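Long-range contacts in regulatory protein, TetR family (Rhodobacter sphaeroides 2.4.1, PDB 3BRU), which represses transcription of its own operon as a DNA-binding regulator, probably by binding two operator sequences in the promoter: residues 33-38 with 55-60; 39-44 with 124-129; 46-51 with 139-144. All blocks are in the same frame, centred on the assembly; numbering follows the deposited sequence.

Contact 1. Residues 33-38 with 55-60; sequences QSLIRA and EILKAA
Ala38 and Ala60 meet methyl to methyl, CB to CB 4.0 Å apart, where helix 31-45 packs against helix 53-60, the first helix of the predicted helix-turn-helix of this TetR-type DNA-binding domain. The segment axes approach to 8.6 Å at 118°, and the spacing suits the small residues at the closest point. Ala60 CB lies between the backbone of Ser34 and the branch of Leu35, with Ser34 O at 3.6 Å. Ala38 CB also touches Ala59 CB, and no hydrogen bond joins segments 33-38 and 55-60.

Beside the alanines, Leu35 reaches across with one branch alone. Its CG stands anti to the carbonyl carbon (chi1 -73°), and from there CD2 touches Ala60 CB, Ile56 CG2 and Leu57 CD2; the side chains of Leu35 and Ile56 cross obliquely. Farther out, Phe67 of helix 64-70 packs on both Leu35 and Leu57, which ties the second helix of the motif to the same core. Phe77 covers Ile56 from helix 74-97. The hydroxyl of Ser34 turns back to its own helix, OG bonding to Leu30 O, while its CB packs on Ala60. At the other end of the interface the Ile56 tip, CD1, rests 3.7 Å from Ala38 O.

Contact 2. Residues 39-44 with 124-129; sequences GLEHLT and FRRGCL
Thr44 meets the loop 124-129 with its side chain and its backbone carbonyl together. From CB, which packs on Gly127 O, the two branches part. Thr44 CG2 touches Leu129 CB at 3.9 Å, the two side chains crossing at about a right angle. Thr44 OG1 sits between the backbone N and the carbonyl carbon (chi1 60°), donates to Leu40 O at 2.7 Å, an oxygen that also accepts from Thr44 N, and lies against the Arg126 chain, 3.6 Å from its CD. With a valine in its place the bond to Leu40 O goes with the hydroxyl, and the side chain would probably be freer to turn away from the Arg126 chain.

Thr44 O accepts Gly127 N at 3.0 Å in a nearly straight bond (173° at the hydrogen), with the donor above the carbonyl plane; Arg126 CA adds a CA-H...O contact to the same oxygen. The extended Arg126 chain runs on to Glu41, whose CG lies over one guanidinium face toward its rim. Glu41 OE1 stays 4.3 Å from Arg126 NH2, well out of the guanidinium plane, while Glu41 forms its salt bridge with Arg37. On the other flank Leu43 CB meets Leu129 CD1 at 3.5 Å. The contact thus sets helix 31-45 of the DNA-binding domain against the loop leading into helix 129-135 and that helix's first residue, with Tyr85 of helix 74-97 packing on both Leu40 and Leu129.

Contact 3. Residues 46-51 with 139-144; sequences KGYSSV and ALPDDF
Tyr48 and Phe144 form a T-shaped aromatic pair, the edge of Phe144 directed toward the face of Tyr48, with ring centroids 5.4 Å apart and planes at 71°. The nearest atoms are Tyr48 CE1 and Phe144 CZ, at 3.9 Å. Tyr48 opens a type I beta turn that ends at Val51, and its CG is anti to the backbone N (chi1 -178°), on the side of segment 139-144.

Two aliphatic side chains also meet this ring. Leu140 packs its CD2 branch beside it, though the exact place of that methyl is doubtful. Pro141 and Tyr48 approach tip to tip, with Pro141 CG 4.1 Å from Tyr48 OH. A smaller van der Waals touch puts Ala139 CB 3.7 Å from Ser49 OG.

The polar bonds lead outside the two segments. Glu136 accepts from Tyr48 N and bonds to Ser49 OG, and Lys74 makes a cation-pi contact with the Tyr48 ring. At the subunit boundary Ser50 OG bonds to Ser49 OG of the second subunit.

The contact joins the loop between helices 31-45 and 53-60 of the DNA-binding domain to the start of helix 143-167 in the C-terminal domain. With no hydrogen bond between the segments, their hold is mainly apolar and aromatic, while Glu136 and Lys74 supply the polar fixing of Tyr48.

From the N terminus, helix 31-45 supplies the first segments of contacts 1 and 2, and the loop after it supplies that of contact 3. Contact 1 closes a short loop of 16 residues within the DNA-binding domain. Contacts 2 and 3 close long ones, of 79 and 87 residues, reaching forward into the C-terminal domain. All three pairs cross, their segments alternating along the chain. His42 bridges contacts 1 and 2 through its ND1 bond to Glu55 OE2, and Val51 of contact 3 packs on both Ile56 and Leu43. Helix 31-45 and the loop after it, in the DNA-binding domain, are thereby tied to the regions beginning helices 129-135 and 143-167.

Contact 1. Residues 33-38 with 55-60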
loop_
_atom_site.group_PDB
_atom_site.type_symbol
_atom_site.label_atom_id
_atom_site.label_comp_id
_atom_site.label_asym_id
_atom_site.label_seq_id
_atom_site.Cartn_x
_atom_site.Cartn_y
_atom_site.Cartn_z
ATOM N N GLN A 33 26.717 10.948 -1.678
ATOM C CA GLN A 33 25.481 11.547 -1.181
ATOM C C GLN A 33 24.529 11.965 -2.284
ATOM O O GLN A 33 23.338 11.847 -2.087
ATOM C CB GLN A 33 25.613 12.600 -0.065
ATOM C CG GLN A 33 25.802 14.078 -0.375
ATOM C CD GLN A 33 24.654 14.864 -1.024
ATOM O OE1 GLN A 33 24.934 15.777 -1.776
ATOM N NE2 GLN A 33 23.405 14.557 -0.725
ATOM N N SER A 34 25.041 12.443 -3.416
ATOM C CA SER A 34 24.195 12.908 -4.502
ATOM C C SER A 34 23.391 11.738 -5.051
ATOM O O SER A 34 22.208 11.898 -5.367
ATOM C CB SER A 34 25.007 13.502 -5.654
ATOM O OG SER A 34 25.758 14.589 -5.205
ATOM N N LEU A 35 24.052 10.586 -5.195
ATOM C CA LEU A 35 23.438 9.359 -5.717
ATOM C C LEU A 35 22.323 8.899 -4.786
ATOM O O LEU A 35 21.191 8.702 -5.237
ATOM C CB LEU A 35 24.477 8.269 -5.933
ATOM C CG LEU A 35 25.381 8.517 -7.149
ATOM C CD1 LEU A 35 26.508 7.473 -7.235
ATOM C CD2 LEU A 35 24.617 8.643 -8.499
ATOM N N ILE A 36 22.622 8.804 -3.487
ATOM C CA ILE A 36 21.629 8.398 -2.506
ATOM C C ILE A 36 20.423 9.356 -2.483
ATOM O O ILE A 36 19.258 8.901 -2.529
ATOM C CB ILE A 36 22.267 8.283 -1.138
ATOM C CG1 ILE A 36 23.325 7.160 -1.142
ATOM C CG2 ILE A 36 21.192 8.135 -0.026
ATOM C CD1 ILE A 36 22.780 5.717 -1.158
ATOM N N ARG A 37 20.711 10.664 -2.428
ATOM C CA ARG A 37 19.697 11.712 -2.493
ATOM C C ARG A 37 18.746 11.542 -3.686
ATOM O O ARG A 37 17.509 11.491 -3.513
ATOM C CB ARG A 37 20.340 13.087 -2.594
ATOM C CG ARG A 37 19.303 14.199 -2.842
ATOM C CD ARG A 37 18.858 14.883 -1.549
ATOM N NE ARG A 37 18.609 13.965 -0.429
ATOM C CZ ARG A 37 17.406 13.709 0.097
ATOM N NH1 ARG A 37 16.323 14.309 -0.396
ATOM N NH2 ARG A 37 17.284 12.872 1.132
ATOM N N ALA A 38 19.319 11.484 -4.889
ATOM C CA ALA A 38 18.555 11.325 -6.083
ATOM C C ALA A 38 17.790 10.006 -6.046
ATOM O O ALA A 38 16.691 9.930 -6.547
ATOM C CB ALA A 38 19.481 11.381 -7.303
ATOM N N GLU A 55 18.444 8.221 -15.415
ATOM C CA GLU A 55 17.653 9.268 -14.750
ATOM C C GLU A 55 18.276 9.681 -13.397
ATOM O O GLU A 55 18.372 10.855 -13.096
ATOM C CB GLU A 55 16.186 8.816 -14.617
ATOM C CG GLU A 55 15.304 9.612 -13.647
ATOM C CD GLU A 55 13.814 9.130 -13.615
ATOM O OE1 GLU A 55 13.353 8.417 -14.560
ATOM O OE2 GLU A 55 13.087 9.502 -12.645
ATOM N N ILE A 56 18.709 8.701 -12.607
ATOM C CA ILE A 56 19.435 8.956 -11.344
ATOM C C ILE A 56 20.706 9.779 -11.584
ATOM O O ILE A 56 20.946 10.753 -10.860
ATOM C CB ILE A 56 19.811 7.630 -10.574
ATOM C CG1 ILE A 56 18.556 6.871 -10.095
ATOM C CG2 ILE A 56 20.825 7.868 -9.434
ATOM C CD1 ILE A 56 17.529 7.713 -9.405
ATOM N N LEU A 57 21.512 9.397 -12.578
ATOM C CA LEU A 57 22.761 10.094 -12.859
ATOM C C LEU A 57 22.509 11.561 -13.232
ATOM O O LEU A 57 23.238 12.465 -12.780
ATOM C CB LEU A 57 23.527 9.400 -14.001
ATOM C CG LEU A 57 24.001 7.970 -13.762
ATOM C CD1 LEU A 57 24.860 7.484 -14.954
ATOM C CD2 LEU A 57 24.719 7.850 -12.424
ATOM N N LYS A 58 21.504 11.769 -14.089
ATOM C CA LYS A 58 21.122 13.086 -14.551
ATOM C C LYS A 58 20.625 13.974 -13.394
ATOM O O LYS A 58 20.948 15.140 -13.325
ATOM C CB LYS A 58 20.076 12.971 -15.668
ATOM C CG LYS A 58 19.658 14.303 -16.301
ATOM C CD LYS A 58 18.581 14.104 -17.387
ATOM C CE LYS A 58 17.998 15.446 -17.837
ATOM N NZ LYS A 58 17.593 15.432 -19.289
ATOM N N ALA A 59 19.847 13.423 -12.480
ATOM C CA ALA A 59 19.442 14.170 -11.301
ATOM C C ALA A 59 20.612 14.428 -10.317
ATOM O O ALA A 59 20.739 15.525 -9.785
ATOM C CB ALA A 59 18.258 13.452 -10.612
ATOM N N ALA A 60 21.466 13.428 -10.097
ATOM C CA ALA A 60 22.613 13.544 -9.208
ATOM C C ALA A 60 23.767 14.372 -9.811
ATOM O O ALA A 60 24.613 14.868 -9.052
ATOM C CB ALA A 60 23.099 12.181 -8.800
#

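Contact 2. Residues 39-44 with 124-129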
loop_
_atom_site.group_PDB
_atom_site.type_symbol
_atom_site.label_atom_id
_atom_site.label_comp_id
_atom_site.label_asym_id
_atom_site.label_seq_id
_atom_site.Cartn_x
_atom_site.Cartn_y
_atom_site.Cartn_z
ATOM N N GLY A 39 18.381 8.955 -5.475
ATOM C CA GLY A 39 17.722 7.676 -5.370
ATOM C C GLY A 39 16.490 7.762 -4.510
ATOM O O GLY A 39 15.409 7.316 -4.947
ATOM N N LEU A 40 16.644 8.317 -3.293
ATOM C CA LEU A 40 15.556 8.500 -2.320
ATOM C C LEU A 40 14.450 9.355 -2.871
ATOM O O LEU A 40 13.274 9.001 -2.719
ATOM C CB LEU A 40 16.036 9.078 -0.980
ATOM C CG LEU A 40 16.979 8.192 -0.146
ATOM C CD1 LEU A 40 17.590 8.939 1.018
ATOM C CD2 LEU A 40 16.329 6.854 0.321
ATOM N N GLU A 41 14.798 10.440 -3.540
ATOM C CA GLU A 41 13.781 11.319 -4.100
ATOM C C GLU A 41 12.954 10.646 -5.180
ATOM O O GLU A 41 11.733 10.735 -5.159
ATOM C CB GLU A 41 14.390 12.623 -4.614
ATOM C CG GLU A 41 14.911 13.515 -3.481
ATOM C CD GLU A 41 15.635 14.774 -3.981
ATOM O OE1 GLU A 41 15.758 14.893 -5.225
ATOM O OE2 GLU A 41 16.098 15.627 -3.148
ATOM N N HIS A 42 13.616 9.957 -6.099
ATOM C CA HIS A 42 12.964 9.400 -7.278
ATOM C C HIS A 42 12.155 8.162 -6.949
ATOM O O HIS A 42 11.076 7.992 -7.478
ATOM C CB HIS A 42 13.975 9.077 -8.382
ATOM C CG HIS A 42 14.452 10.274 -9.137
ATOM N ND1 HIS A 42 14.131 10.497 -10.462
ATOM C CD2 HIS A 42 15.198 11.334 -8.747
ATOM C CE1 HIS A 42 14.669 11.638 -10.856
ATOM N NE2 HIS A 42 15.340 12.156 -9.838
ATOM N N LEU A 43 12.664 7.308 -6.063
ATOM C CA LEU A 43 11.907 6.114 -5.637
ATOM C C LEU A 43 10.794 6.308 -4.608
ATOM O O LEU A 43 9.901 5.430 -4.483
ATOM C CB LEU A 43 12.834 5.035 -5.116
ATOM C CG LEU A 43 13.457 4.106 -6.145
ATOM C CD1 LEU A 43 14.338 4.880 -7.130
ATOM C CD2 LEU A 43 14.269 3.059 -5.366
ATOM N N THR A 44 10.839 7.414 -3.868
ATOM C CA THR A 44 9.705 7.793 -2.998
ATOM C C THR A 44 8.584 8.469 -3.828
ATOM O O THR A 44 7.428 8.474 -3.438
ATOM C CB THR A 44 10.149 8.693 -1.796
ATOM O OG1 THR A 44 10.744 9.895 -2.282
ATOM C CG2 THR A 44 11.186 7.966 -0.929
ATOM N N PHE A 124 2.553 16.086 -0.955
ATOM C CA PHE A 124 2.090 14.672 -0.891
ATOM C C PHE A 124 2.450 13.829 -2.107
ATOM O O PHE A 124 1.834 12.803 -2.331
ATOM C CB PHE A 124 0.594 14.559 -0.549
ATOM C CG PHE A 124 0.260 15.200 0.765
ATOM C CD1 PHE A 124 0.367 14.476 1.949
ATOM C CD2 PHE A 124 -0.070 16.547 0.830
ATOM C CE1 PHE A 124 0.137 15.085 3.178
ATOM C CE2 PHE A 124 -0.308 17.164 2.052
ATOM C CZ PHE A 124 -0.200 16.412 3.229
ATOM N N ARG A 125 3.458 14.248 -2.868
ATOM C CA ARG A 125 3.936 13.516 -4.037
ATOM C C ARG A 125 4.940 12.410 -3.653
ATOM O O ARG A 125 5.232 11.529 -4.452
ATOM C CB ARG A 125 4.576 14.491 -5.030
ATOM C CG ARG A 125 3.564 15.382 -5.759
ATOM C CD ARG A 125 4.249 16.316 -6.770
ATOM N NE ARG A 125 5.247 17.175 -6.096
ATOM C CZ ARG A 125 5.073 18.445 -5.692
ATOM N NH1 ARG A 125 3.925 19.108 -5.892
ATOM N NH2 ARG A 125 6.079 19.058 -5.074
ATOM N N ARG A 126 5.450 12.455 -2.422
ATOM C CA ARG A 126 6.444 11.499 -1.978
ATOM C C ARG A 126 5.956 10.691 -0.797
ATOM O O ARG A 126 5.522 11.233 0.243
ATOM C CB ARG A 126 7.741 12.204 -1.603
ATOM C CG ARG A 126 8.481 12.834 -2.774
ATOM C CD ARG A 126 9.820 13.419 -2.293
ATOM N NE ARG A 126 10.359 14.268 -3.346
ATOM C CZ ARG A 126 11.299 15.185 -3.148
ATOM N NH1 ARG A 126 11.809 15.361 -1.933
ATOM N NH2 ARG A 126 11.720 15.930 -4.165
ATOM N N GLY A 127 6.047 9.378 -0.952
ATOM C CA GLY A 127 5.562 8.471 0.062
ATOM C C GLY A 127 6.674 7.762 0.786
ATOM O O GLY A 127 7.802 8.272 0.914
ATOM N N CYS A 128 6.345 6.564 1.261
ATOM C CA CYS A 128 7.290 5.741 1.959
ATOM C C CYS A 128 8.057 4.913 0.921
ATOM O O CYS A 128 7.453 4.279 0.058
ATOM C CB CYS A 128 6.562 4.849 2.959
ATOM S SG CYS A 128 7.726 3.879 3.906
ATOM N N LEU A 129 9.379 4.926 1.005
ATOM C CA LEU A 129 10.209 4.089 0.137
ATOM C C LEU A 129 9.884 2.597 0.297
ATOM O O LEU A 129 9.813 1.853 -0.675
ATOM C CB LEU A 129 11.704 4.320 0.418
ATOM C CG LEU A 129 12.587 3.384 -0.394
ATOM C CD1 LEU A 129 12.608 3.867 -1.817
ATOM C CD2 LEU A 129 13.980 3.297 0.141
#

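Contact 3. Residues 46-51 with 139-144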
loop_
_atom_site.group_PDB
_atom_site.type_symbol
_atom_site.label_atom_id
_atom_site.label_comp_id
_atom_site.label_asym_id
_atom_site.label_seq_id
_atom_site.Cartn_x
_atom_site.Cartn_y
_atom_site.Cartn_z
ATOM N N LYS A 46 8.252 7.967 -7.482
ATOM C CA LYS A 46 7.829 6.997 -8.496
ATOM C C LYS A 46 7.975 5.600 -7.885
ATOM O O LYS A 46 7.237 5.241 -6.978
ATOM C CB LYS A 46 8.618 7.163 -9.796
ATOM C CG LYS A 46 8.498 8.548 -10.339
ATOM C CD LYS A 46 8.579 8.617 -11.838
ATOM C CE LYS A 46 10.010 8.813 -12.307
ATOM N NZ LYS A 46 10.063 8.715 -13.791
ATOM N N GLY A 47 8.927 4.823 -8.334
ATOM C CA GLY A 47 9.243 3.586 -7.666
ATOM C C GLY A 47 10.440 3.029 -8.395
ATOM O O GLY A 47 10.964 3.660 -9.331
ATOM N N TYR A 48 10.873 1.845 -7.978
ATOM C CA TYR A 48 12.033 1.190 -8.563
ATOM C C TYR A 48 11.871 0.845 -10.052
ATOM O O TYR A 48 12.743 1.214 -10.852
ATOM C CB TYR A 48 12.357 -0.037 -7.733
ATOM C CG TYR A 48 13.551 -0.826 -8.164
ATOM C CD1 TYR A 48 14.777 -0.633 -7.538
ATOM C CD2 TYR A 48 13.461 -1.794 -9.185
ATOM C CE1 TYR A 48 15.889 -1.391 -7.901
ATOM C CE2 TYR A 48 14.578 -2.566 -9.547
ATOM C CZ TYR A 48 15.782 -2.355 -8.886
ATOM O OH TYR A 48 16.915 -3.050 -9.214
ATOM N N SER A 49 10.770 0.172 -10.419
ATOM C CA SER A 49 10.498 -0.211 -11.828
ATOM C C SER A 49 10.454 0.954 -12.834
ATOM O O SER A 49 10.689 0.750 -14.010
ATOM C CB SER A 49 9.180 -0.996 -11.982
ATOM O OG SER A 49 8.993 -1.976 -10.977
ATOM N N SER A 50 10.135 2.161 -12.350
ATOM C CA SER A 50 9.945 3.360 -13.168
ATOM C C SER A 50 11.229 4.134 -13.405
ATOM O O SER A 50 11.313 4.992 -14.280
ATOM C CB SER A 50 8.991 4.297 -12.436
ATOM O OG SER A 50 7.727 4.253 -13.048
ATOM N N VAL A 51 12.226 3.869 -12.585
ATOM C CA VAL A 51 13.364 4.747 -12.547
ATOM C C VAL A 51 14.623 4.013 -12.981
ATOM O O VAL A 51 15.047 3.061 -12.318
ATOM C CB VAL A 51 13.524 5.350 -11.132
ATOM C CG1 VAL A 51 14.757 6.204 -11.052
ATOM C CG2 VAL A 51 12.284 6.171 -10.779
ATOM N N ALA A 139 8.212 -7.328 -9.189
ATOM C CA ALA A 139 9.153 -6.908 -10.233
ATOM C C ALA A 139 10.590 -6.685 -9.714
ATOM O O ALA A 139 11.468 -6.249 -10.473
ATOM C CB ALA A 139 8.631 -5.668 -10.966
ATOM N N LEU A 140 10.822 -7.013 -8.438
ATOM C CA LEU A 140 12.094 -6.766 -7.771
ATOM C C LEU A 140 12.942 -8.020 -7.677
ATOM O O LEU A 140 12.403 -9.112 -7.609
ATOM C CB LEU A 140 11.860 -6.203 -6.353
ATOM C CG LEU A 140 11.194 -4.821 -6.297
ATOM C CD1 LEU A 140 11.142 -4.357 -4.838
ATOM C CD2 LEU A 140 11.861 -3.747 -7.223
ATOM N N PRO A 141 14.279 -7.856 -7.635
ATOM C CA PRO A 141 15.228 -8.965 -7.355
ATOM C C PRO A 141 14.862 -9.611 -6.021
ATOM O O PRO A 141 14.460 -8.889 -5.109
ATOM C CB PRO A 141 16.580 -8.245 -7.206
ATOM C CG PRO A 141 16.419 -6.938 -7.929
ATOM C CD PRO A 141 14.970 -6.556 -7.802
ATOM N N ASP A 142 14.977 -10.925 -5.865
ATOM C CA ASP A 142 14.473 -11.501 -4.596
ATOM C C ASP A 142 15.184 -11.130 -3.274
ATOM O O ASP A 142 14.583 -11.271 -2.218
ATOM C CB ASP A 142 14.078 -12.980 -4.691
ATOM C CG ASP A 142 12.512 -13.165 -4.826
ATOM O OD1 ASP A 142 11.961 -13.007 -5.959
ATOM O OD2 ASP A 142 11.828 -13.464 -3.794
ATOM N N ASP A 143 16.411 -10.605 -3.349
ATOM C CA ASP A 143 17.123 -9.970 -2.198
ATOM C C ASP A 143 16.296 -8.930 -1.410
ATOM O O ASP A 143 16.416 -8.796 -0.191
ATOM C CB ASP A 143 18.373 -9.237 -2.709
ATOM C CG ASP A 143 19.635 -10.072 -2.597
ATOM O OD1 ASP A 143 19.523 -11.295 -2.361
ATOM O OD2 ASP A 143 20.755 -9.515 -2.738
ATOM N N PHE A 144 15.481 -8.183 -2.148
ATOM C CA PHE A 144 14.690 -7.098 -1.612
ATOM C C PHE A 144 13.654 -7.573 -0.582
ATOM O O PHE A 144 13.418 -6.862 0.388
ATOM C CB PHE A 144 14.017 -6.346 -2.762
ATOM C CG PHE A 144 14.955 -5.463 -3.539
ATOM C CD1 PHE A 144 16.078 -5.986 -4.174
ATOM C CD2 PHE A 144 14.725 -4.108 -3.643
ATOM C CE1 PHE A 144 16.955 -5.148 -4.890
ATOM C CE2 PHE A 144 15.588 -3.281 -4.374
ATOM C CZ PHE A 144 16.691 -3.811 -5.002
#